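Local coordinates for StAR-related lipid transfer protein 5 (Homo sapiens, PDB 2R55) that may carry cholesterol, other sterols or other lipids within the cell, probably in the cavity of its START domain, at residues 31-39 with 172-180; 190-198 with 210-219. One frame throughout, in Å; residues are numbered along the deposited sequence.

Contacts 1 and 2 lie on the two faces of one curved sheet of the START fold, their centres about 14 Å apart. In contact 1 the N-terminal helix 21-40 packs on strand 167-180; in contact 2 the C-terminal helix 204-227 packs on strand 188-197. These two strands are successive in the chain and pair antiparallel. The contacts come in series along the chain, contact 1 first. The seam between them is itself bonded: H195 ND1 lies 2.7 Å from P173 O, which ties the second strand to a residue of contact 1. In START domains the C-terminal helix closes the lipid cavity over the concave face of the sheet, whereas the N-terminal helix packs outside it.

Contact 1 of 2, residues 31-39 with 172-180; sequences VAEKMLQYR and HPCGCFCEP
R39, near the end of the N-terminal helix, bridges F177 and E179, whose side chains project from strand 174-180. R39 CB sits over one face of the F177 ring, 4.2 Å from the centroid, in a CH-pi contact. With CG anti to the backbone N (chi1 173°) and a bend at chi2, R39 CD passes E179 OE2, 3.7 Å away. R39 NE bonds E179 OE2 at 2.7 Å, about 20° out of both the guanidinium and the carboxylate planes. R39 NH2 meets the syn lone pair of E179 OE1 at 3.0 Å almost in line (176°), so the grip is side-on, one nitrogen to each oxygen. M35, bent at chi2 and chi3, tucks CE against F177 CE1 (3.4 Å) and lays SD beside the backbone of C174. P173 packs against V31, K34 and Y38: the edge of the Y38 ring faces P173 O (Y38 CE2 at 3.4 Å), while K34 NZ forms a salt bridge with E63. The N-terminal helix of the START domain is thus held on the outer face of the curved sheet by apolar packing along its second half and, near its C-terminal end, by a bidentate salt bridge whose two bonds restrict guanidinium rotation.

Contact 2 of 2, residues 190-198 with 210-219; sequences LVTFFHTDL and FFPRSMTRFY
The long C-terminal helix of the START fold packs along the sheet here, and Y219 and M215 reach from it to strand 190-194. Y219 OH donates to L190 O over 2.6 Å, coming from above the carbonyl plane (58° out of it), and the oxygen lies near the plane of the Y219 ring, at its edge. Beside this bond L190 CD2 packs on Y219 CE2 at 3.7 Å, and T192 turns its CG2 to F218 CE2, also 3.7 Å away. The side chain of M215 leaves the helix pointing away from its own backbone N and then bends at chi2 and chi3, which swings the thioether over one face of F194. M215 SD lies about over the F194 ring, 4.1 Å from its centroid, in a Met-aromatic contact, though the position of the sulfur is less certain; M215 CE lies over the same face toward the rim. The edge of F194 in turn meets the face of F218 in a T-shaped pair, centroids 5.4 Å apart and planes at 77°. Strand and helix run roughly antiparallel, at 147°. The interface is largely apolar, as where the C-terminal helix covers the lipid cavity in START domains. Further along, F211 takes up the end of the strand: F211 CZ is 3.6 Å from T196 CB, and L198 packs on the same atom through CG and CD1. T196 OG1 bonds N171 on the neighbouring strand, while its CB and CG2 remain against the F211 ring, which also meets Y69 of strand 67-75.

Contact 1 of 2, residues 31-39 with 172-180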
loop_
_atom_site.group_PDB
_atom_site.type_symbol
_atom_site.label_atom_id
_atom_site.label_comp_id
_atom_site.label_asym_id
_atom_site.label_seq_id
_atom_site.Cartn_x
_atom_site.Cartn_y
_atom_site.Cartn_z
ATOM N N VAL A 31 -12.988 -3.814 -3.668
ATOM C CA VAL A 31 -11.543 -3.587 -3.618
ATOM C C VAL A 31 -10.853 -4.720 -2.873
ATOM O O VAL A 31 -9.937 -5.351 -3.412
ATOM C CB VAL A 31 -11.208 -2.222 -2.990
ATOM C CG1 VAL A 31 -9.728 -2.134 -2.630
ATOM C CG2 VAL A 31 -11.611 -1.111 -3.931
ATOM N N ALA A 32 -11.314 -4.976 -1.654
ATOM C CA ALA A 32 -10.848 -6.094 -0.856
ATOM C C ALA A 32 -11.027 -7.450 -1.565
ATOM O O ALA A 32 -10.136 -8.306 -1.501
ATOM C CB ALA A 32 -11.559 -6.100 0.486
ATOM N N GLU A 33 -12.160 -7.647 -2.241
ATOM C CA GLU A 33 -12.370 -8.868 -3.046
ATOM C C GLU A 33 -11.242 -9.082 -4.062
ATOM O O GLU A 33 -10.705 -10.188 -4.158
ATOM C CB GLU A 33 -13.751 -8.891 -3.713
ATOM C CG GLU A 33 -14.826 -9.535 -2.834
ATOM C CD GLU A 33 -16.238 -8.966 -3.064
ATOM O OE1 GLU A 33 -16.530 -8.444 -4.182
ATOM O OE2 GLU A 33 -17.051 -9.041 -2.109
ATOM N N LYS A 34 -10.858 -8.011 -4.774
ATOM C CA LYS A 34 -9.749 -8.071 -5.725
ATOM C C LYS A 34 -8.422 -8.343 -5.034
ATOM O O LYS A 34 -7.598 -9.123 -5.496
ATOM C CB LYS A 34 -9.668 -6.775 -6.534
ATOM C CG LYS A 34 -10.638 -6.761 -7.704
ATOM C CD LYS A 34 -10.799 -5.361 -8.216
ATOM C CE LYS A 34 -11.775 -5.292 -9.362
ATOM N NZ LYS A 34 -11.744 -3.902 -9.863
ATOM N N MET A 35 -8.233 -7.683 -3.910
ATOM C CA MET A 35 -7.065 -7.890 -3.111
ATOM C C MET A 35 -6.960 -9.344 -2.679
ATOM O O MET A 35 -5.911 -9.962 -2.814
ATOM C CB MET A 35 -7.103 -6.935 -1.939
ATOM C CG MET A 35 -6.576 -5.566 -2.308
ATOM S SD MET A 35 -4.776 -5.562 -2.373
ATOM C CE MET A 35 -4.375 -5.738 -0.644
ATOM N N LEU A 36 -8.066 -9.910 -2.229
ATOM C CA LEU A 36 -8.088 -11.317 -1.869
ATOM C C LEU A 36 -7.647 -12.212 -3.033
ATOM O O LEU A 36 -6.871 -13.158 -2.843
ATOM C CB LEU A 36 -9.460 -11.719 -1.323
ATOM C CG LEU A 36 -9.504 -13.029 -0.515
ATOM C CD1 LEU A 36 -8.464 -13.022 0.626
ATOM C CD2 LEU A 36 -10.923 -13.366 0.012
ATOM N N GLN A 37 -8.112 -11.891 -4.240
ATOM C CA GLN A 37 -7.743 -12.665 -5.411
ATOM C C GLN A 37 -6.258 -12.482 -5.760
ATOM O O GLN A 37 -5.586 -13.459 -6.104
ATOM C CB GLN A 37 -8.698 -12.404 -6.594
ATOM C CG GLN A 37 -9.273 -13.697 -7.265
ATOM C CD GLN A 37 -9.899 -14.697 -6.262
ATOM O OE1 GLN A 37 -10.372 -14.316 -5.173
ATOM N NE2 GLN A 37 -9.906 -15.985 -6.635
ATOM N N TYR A 38 -5.731 -11.264 -5.600
ATOM C CA TYR A 38 -4.296 -11.019 -5.783
ATOM C C TYR A 38 -3.449 -11.842 -4.797
ATOM O O TYR A 38 -2.303 -12.162 -5.088
ATOM C CB TYR A 38 -3.901 -9.553 -5.542
ATOM C CG TYR A 38 -4.531 -8.464 -6.386
ATOM C CD1 TYR A 38 -5.072 -8.721 -7.634
ATOM C CD2 TYR A 38 -4.536 -7.153 -5.929
ATOM C CE1 TYR A 38 -5.637 -7.698 -8.388
ATOM C CE2 TYR A 38 -5.094 -6.145 -6.665
ATOM C CZ TYR A 38 -5.640 -6.421 -7.900
ATOM O OH TYR A 38 -6.194 -5.408 -8.633
ATOM N N ARG A 39 -3.988 -12.138 -3.620
ATOM C CA ARG A 39 -3.212 -12.809 -2.600
ATOM C C ARG A 39 -3.128 -14.296 -2.914
ATOM O O ARG A 39 -2.106 -14.952 -2.662
ATOM C CB ARG A 39 -3.835 -12.569 -1.221
ATOM C CG ARG A 39 -3.219 -13.358 -0.064
ATOM C CD ARG A 39 -1.731 -13.157 0.025
ATOM N NE ARG A 39 -1.126 -13.937 1.103
ATOM C CZ ARG A 39 -0.594 -15.150 0.963
ATOM N NH1 ARG A 39 -0.571 -15.741 -0.228
ATOM N NH2 ARG A 39 -0.068 -15.750 2.019
ATOM N N HIS A 172 -4.571 2.019 -7.681
ATOM C CA HIS A 172 -5.576 0.986 -7.930
ATOM C C HIS A 172 -5.533 -0.049 -6.775
ATOM O O HIS A 172 -4.658 0.070 -5.888
ATOM C CB HIS A 172 -5.347 0.394 -9.299
ATOM C CG HIS A 172 -5.622 1.353 -10.405
ATOM N ND1 HIS A 172 -4.626 2.057 -11.042
ATOM C CD2 HIS A 172 -6.787 1.745 -10.975
ATOM C CE1 HIS A 172 -5.163 2.822 -11.976
ATOM N NE2 HIS A 172 -6.472 2.651 -11.955
ATOM N N PRO A 173 -6.486 -1.011 -6.733
ATOM C CA PRO A 173 -6.607 -1.822 -5.500
ATOM C C PRO A 173 -5.257 -2.286 -4.972
ATOM O O PRO A 173 -4.491 -2.914 -5.700
ATOM C CB PRO A 173 -7.464 -3.002 -5.937
ATOM C CG PRO A 173 -8.337 -2.422 -7.026
ATOM C CD PRO A 173 -7.492 -1.406 -7.741
ATOM N N CYS A 174 -4.970 -1.946 -3.721
ATOM C CA CYS A 174 -3.651 -2.154 -3.133
ATOM C C CYS A 174 -3.753 -2.176 -1.631
ATOM O O CYS A 174 -4.806 -1.876 -1.078
ATOM C CB CYS A 174 -2.689 -1.024 -3.508
ATOM S SG CYS A 174 -3.156 0.638 -2.976
ATOM N N GLY A 175 -2.642 -2.507 -0.979
ATOM C CA GLY A 175 -2.580 -2.469 0.470
ATOM C C GLY A 175 -1.797 -3.616 1.053
ATOM O O GLY A 175 -0.863 -4.131 0.435
ATOM N N CYS A 176 -2.204 -4.029 2.242
ATOM C CA CYS A 176 -1.453 -4.968 3.052
ATOM C C CYS A 176 -2.302 -6.073 3.626
ATOM O O CYS A 176 -3.398 -5.817 4.116
ATOM C CB CYS A 176 -0.852 -4.234 4.234
ATOM S SG CYS A 176 0.582 -3.391 3.756
ATOM N N PHE A 177 -1.757 -7.287 3.586
ATOM C CA PHE A 177 -2.257 -8.408 4.380
ATOM C C PHE A 177 -1.316 -8.689 5.570
ATOM O O PHE A 177 -0.124 -8.977 5.386
ATOM C CB PHE A 177 -2.392 -9.655 3.505
ATOM C CG PHE A 177 -3.526 -9.594 2.522
ATOM C CD1 PHE A 177 -3.338 -9.054 1.252
ATOM C CD2 PHE A 177 -4.785 -10.097 2.858
ATOM C CE1 PHE A 177 -4.392 -9.010 0.313
ATOM C CE2 PHE A 177 -5.842 -10.052 1.939
ATOM C CZ PHE A 177 -5.640 -9.497 0.651
ATOM N N CYS A 178 -1.842 -8.569 6.784
ATOM C CA CYS A 178 -1.091 -8.927 7.995
ATOM C C CYS A 178 -1.593 -10.277 8.507
ATOM O O CYS A 178 -2.701 -10.355 9.027
ATOM C CB CYS A 178 -1.288 -7.866 9.080
ATOM S SG CYS A 178 -0.716 -6.195 8.698
ATOM N N GLU A 179 -0.784 -11.328 8.350
ATOM C CA GLU A 179 -1.244 -12.713 8.595
ATOM C C GLU A 179 -0.490 -13.377 9.742
ATOM O O GLU A 179 0.729 -13.529 9.671
ATOM C CB GLU A 179 -1.130 -13.599 7.331
ATOM C CG GLU A 179 -1.491 -12.895 6.002
ATOM C CD GLU A 179 -1.128 -13.706 4.743
ATOM O OE1 GLU A 179 -0.139 -14.475 4.748
ATOM O OE2 GLU A 179 -1.836 -13.565 3.733
ATOM N N PRO A 180 -1.219 -13.799 10.792
ATOM C CA PRO A 180 -0.603 -14.480 11.940
ATOM C C PRO A 180 -0.071 -15.858 11.538
ATOM O O PRO A 180 -0.585 -16.464 10.584
ATOM C CB PRO A 180 -1.761 -14.609 12.930
ATOM C CG PRO A 180 -2.989 -14.634 12.058
ATOM C CD PRO A 180 -2.681 -13.678 10.942
#

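Contact 2 of 2, residues 190-198 with 210-219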
loop_
_atom_site.group_PDB
_atom_site.type_symbol
_atom_site.label_atom_id
_atom_site.label_comp_id
_atom_site.label_asym_id
_atom_site.label_seq_id
_atom_site.Cartn_x
_atom_site.Cartn_y
_atom_site.Cartn_z
ATOM N N LEU A 190 3.748 -10.677 6.134
ATOM C CA LEU A 190 3.258 -9.464 5.493
ATOM C C LEU A 190 3.360 -9.543 3.961
ATOM O O LEU A 190 4.472 -9.571 3.395
ATOM C CB LEU A 190 4.029 -8.237 5.994
ATOM C CG LEU A 190 3.692 -6.869 5.375
ATOM C CD1 LEU A 190 2.261 -6.435 5.709
ATOM C CD2 LEU A 190 4.664 -5.804 5.814
ATOM N N VAL A 191 2.197 -9.562 3.307
ATOM C CA VAL A 191 2.105 -9.532 1.849
ATOM C C VAL A 191 1.442 -8.218 1.437
ATOM O O VAL A 191 0.334 -7.889 1.901
ATOM C CB VAL A 191 1.315 -10.733 1.298
ATOM C CG1 VAL A 191 1.475 -10.840 -0.227
ATOM C CG2 VAL A 191 1.775 -12.006 1.959
ATOM N N THR A 192 2.138 -7.454 0.596
ATOM C CA THR A 192 1.686 -6.122 0.241
ATOM C C THR A 192 1.632 -5.977 -1.265
ATOM O O THR A 192 2.487 -6.519 -1.985
ATOM C CB THR A 192 2.625 -5.018 0.749
ATOM O OG1 THR A 192 3.872 -5.104 0.052
ATOM C CG2 THR A 192 2.878 -5.106 2.247
ATOM N N PHE A 193 0.642 -5.213 -1.733
ATOM C CA PHE A 193 0.503 -4.920 -3.140
ATOM C C PHE A 193 0.555 -3.429 -3.382
ATOM O O PHE A 193 -0.206 -2.673 -2.786
ATOM C CB PHE A 193 -0.803 -5.500 -3.674
ATOM C CG PHE A 193 -0.884 -6.971 -3.539
ATOM C CD1 PHE A 193 -0.297 -7.793 -4.481
ATOM C CD2 PHE A 193 -1.498 -7.541 -2.436
ATOM C CE1 PHE A 193 -0.345 -9.158 -4.339
ATOM C CE2 PHE A 193 -1.547 -8.912 -2.289
ATOM C CZ PHE A 193 -0.974 -9.723 -3.245
ATOM N N PHE A 194 1.474 -3.027 -4.257
ATOM C CA PHE A 194 1.560 -1.661 -4.758
ATOM C C PHE A 194 0.950 -1.661 -6.139
ATOM O O PHE A 194 1.319 -2.480 -6.984
ATOM C CB PHE A 194 3.021 -1.232 -4.826
ATOM C CG PHE A 194 3.599 -0.869 -3.499
ATOM C CD1 PHE A 194 2.843 -1.002 -2.333
ATOM C CD2 PHE A 194 4.903 -0.429 -3.400
ATOM C CE1 PHE A 194 3.382 -0.658 -1.099
ATOM C CE2 PHE A 194 5.443 -0.089 -2.164
ATOM C CZ PHE A 194 4.684 -0.205 -1.020
ATOM N N HIS A 195 0.002 -0.766 -6.368
ATOM C CA HIS A 195 -0.778 -0.795 -7.600
ATOM C C HIS A 195 -0.950 0.620 -8.044
ATOM O O HIS A 195 -2.065 1.124 -8.175
ATOM C CB HIS A 195 -2.149 -1.380 -7.310
ATOM C CG HIS A 195 -2.782 -2.057 -8.483
ATOM N ND1 HIS A 195 -3.845 -2.920 -8.347
ATOM C CD2 HIS A 195 -2.497 -2.013 -9.807
ATOM C CE1 HIS A 195 -4.194 -3.368 -9.540
ATOM N NE2 HIS A 195 -3.393 -2.835 -10.441
ATOM N N THR A 196 0.173 1.271 -8.266
ATOM C CA THR A 196 0.202 2.721 -8.272
ATOM C C THR A 196 0.294 3.258 -9.667
ATOM O O THR A 196 1.078 2.760 -10.467
ATOM C CB THR A 196 1.398 3.177 -7.487
ATOM O OG1 THR A 196 1.210 2.777 -6.130
ATOM C CG2 THR A 196 1.584 4.692 -7.575
ATOM N N ASP A 197 -0.520 4.263 -9.958
ATOM C CA ASP A 197 -0.327 5.048 -11.174
ATOM C C ASP A 197 0.285 6.382 -10.787
ATOM O O ASP A 197 -0.401 7.298 -10.326
ATOM C CB ASP A 197 -1.640 5.270 -11.912
ATOM C CG ASP A 197 -1.455 6.018 -13.204
ATOM O OD1 ASP A 197 -0.302 6.179 -13.657
ATOM O OD2 ASP A 197 -2.470 6.450 -13.788
ATOM N N LEU A 198 1.590 6.488 -10.954
ATOM C CA LEU A 198 2.265 7.755 -10.746
ATOM C C LEU A 198 1.670 8.886 -11.564
ATOM O O LEU A 198 1.696 10.041 -11.129
ATOM C CB LEU A 198 3.750 7.597 -11.005
ATOM C CG LEU A 198 4.374 6.754 -9.875
ATOM C CD1 LEU A 198 5.819 6.437 -10.213
ATOM C CD2 LEU A 198 4.240 7.422 -8.511
ATOM N N PHE A 210 11.793 2.106 -10.259
ATOM C CA PHE A 210 11.429 2.635 -8.962
ATOM C C PHE A 210 10.694 1.615 -8.094
ATOM O O PHE A 210 11.142 1.290 -7.017
ATOM C CB PHE A 210 10.609 3.927 -9.138
ATOM C CG PHE A 210 9.996 4.442 -7.869
ATOM C CD1 PHE A 210 10.766 5.122 -6.931
ATOM C CD2 PHE A 210 8.638 4.236 -7.606
ATOM C CE1 PHE A 210 10.190 5.590 -5.745
ATOM C CE2 PHE A 210 8.052 4.697 -6.421
ATOM C CZ PHE A 210 8.825 5.374 -5.496
ATOM N N PHE A 211 9.571 1.113 -8.579
ATOM C CA PHE A 211 8.695 0.250 -7.781
ATOM C C PHE A 211 9.297 -0.990 -7.112
ATOM O O PHE A 211 9.142 -1.129 -5.902
ATOM C CB PHE A 211 7.425 -0.085 -8.547
ATOM C CG PHE A 211 6.486 1.050 -8.617
ATOM C CD1 PHE A 211 5.958 1.587 -7.441
ATOM C CD2 PHE A 211 6.152 1.619 -9.839
ATOM C CE1 PHE A 211 5.100 2.659 -7.479
ATOM C CE2 PHE A 211 5.287 2.688 -9.892
ATOM C CZ PHE A 211 4.761 3.220 -8.703
ATOM N N PRO A 212 9.979 -1.877 -7.874
ATOM C CA PRO A 212 10.698 -2.980 -7.229
ATOM C C PRO A 212 11.475 -2.505 -6.002
ATOM O O PRO A 212 11.249 -2.994 -4.884
ATOM C CB PRO A 212 11.685 -3.433 -8.302
ATOM C CG PRO A 212 11.107 -2.995 -9.581
ATOM C CD PRO A 212 10.113 -1.915 -9.338
ATOM N N ARG A 213 12.351 -1.529 -6.228
ATOM C CA ARG A 213 13.218 -0.959 -5.208
ATOM C C ARG A 213 12.421 -0.314 -4.095
ATOM O O ARG A 213 12.829 -0.335 -2.936
ATOM C CB ARG A 213 14.135 0.093 -5.830
ATOM C CG ARG A 213 15.152 -0.455 -6.823
ATOM C CD ARG A 213 16.548 0.215 -6.641
ATOM N NE ARG A 213 16.539 1.642 -6.971
ATOM C CZ ARG A 213 17.539 2.492 -6.716
ATOM N NH1 ARG A 213 18.664 2.081 -6.119
ATOM N NH2 ARG A 213 17.415 3.770 -7.061
ATOM N N SER A 214 11.276 0.250 -4.457
ATOM C CA SER A 214 10.405 0.920 -3.507
ATOM C C SER A 214 9.862 -0.104 -2.509
ATOM O O SER A 214 9.804 0.165 -1.310
ATOM C CB SER A 214 9.265 1.630 -4.254
ATOM O OG SER A 214 8.569 2.546 -3.425
ATOM N N MET A 215 9.506 -1.289 -3.012
ATOM C CA MET A 215 8.998 -2.386 -2.170
ATOM C C MET A 215 10.037 -2.987 -1.207
ATOM O O MET A 215 9.734 -3.216 -0.042
ATOM C CB MET A 215 8.385 -3.479 -3.047
ATOM C CG MET A 215 7.662 -4.592 -2.287
ATOM S SD MET A 215 5.966 -4.185 -1.835
ATOM C CE MET A 215 5.134 -4.316 -3.404
ATOM N N THR A 216 11.249 -3.249 -1.696
ATOM C CA THR A 216 12.327 -3.798 -0.852
ATOM C C THR A 216 12.770 -2.832 0.267
ATOM O O THR A 216 13.137 -3.265 1.365
ATOM C CB THR A 216 13.567 -4.175 -1.670
ATOM O OG1 THR A 216 14.115 -2.993 -2.275
ATOM C CG2 THR A 216 13.215 -5.204 -2.734
ATOM N N ARG A 217 12.718 -1.538 -0.038
ATOM C CA ARG A 217 12.968 -0.468 0.922
ATOM C C ARG A 217 11.832 -0.318 1.925
ATOM O O ARG A 217 12.059 0.016 3.094
ATOM C CB ARG A 217 13.165 0.868 0.177
ATOM C CG ARG A 217 14.612 1.232 -0.072
ATOM C CD ARG A 217 14.820 1.860 -1.456
ATOM N NE ARG A 217 16.035 2.690 -1.484
ATOM C CZ ARG A 217 17.282 2.214 -1.464
ATOM N NH1 ARG A 217 17.515 0.896 -1.435
ATOM N NH2 ARG A 217 18.303 3.060 -1.469
ATOM N N PHE A 218 10.606 -0.534 1.448
ATOM C CA PHE A 218 9.413 -0.474 2.288
ATOM C C PHE A 218 9.536 -1.490 3.439
ATOM O O PHE A 218 9.350 -1.148 4.615
ATOM C CB PHE A 218 8.177 -0.706 1.423
ATOM C CG PHE A 218 6.895 -0.909 2.192
ATOM C CD1 PHE A 218 6.110 0.177 2.573
ATOM C CD2 PHE A 218 6.436 -2.197 2.479
ATOM C CE1 PHE A 218 4.895 -0.034 3.261
ATOM C CE2 PHE A 218 5.246 -2.396 3.175
ATOM C CZ PHE A 218 4.474 -1.317 3.563
ATOM N N TYR A 219 9.907 -2.722 3.095
ATOM C CA TYR A 219 10.050 -3.783 4.087
ATOM C C TYR A 219 11.252 -3.555 4.972
ATOM O O TYR A 219 11.180 -3.778 6.187
ATOM C CB TYR A 219 10.128 -5.171 3.430
ATOM C CG TYR A 219 8.791 -5.755 3.053
ATOM C CD1 TYR A 219 8.096 -5.297 1.928
ATOM C CD2 TYR A 219 8.227 -6.784 3.809
ATOM C CE1 TYR A 219 6.882 -5.831 1.587
ATOM C CE2 TYR A 219 7.010 -7.331 3.466
ATOM C CZ TYR A 219 6.340 -6.854 2.353
ATOM O OH TYR A 219 5.118 -7.403 2.020
#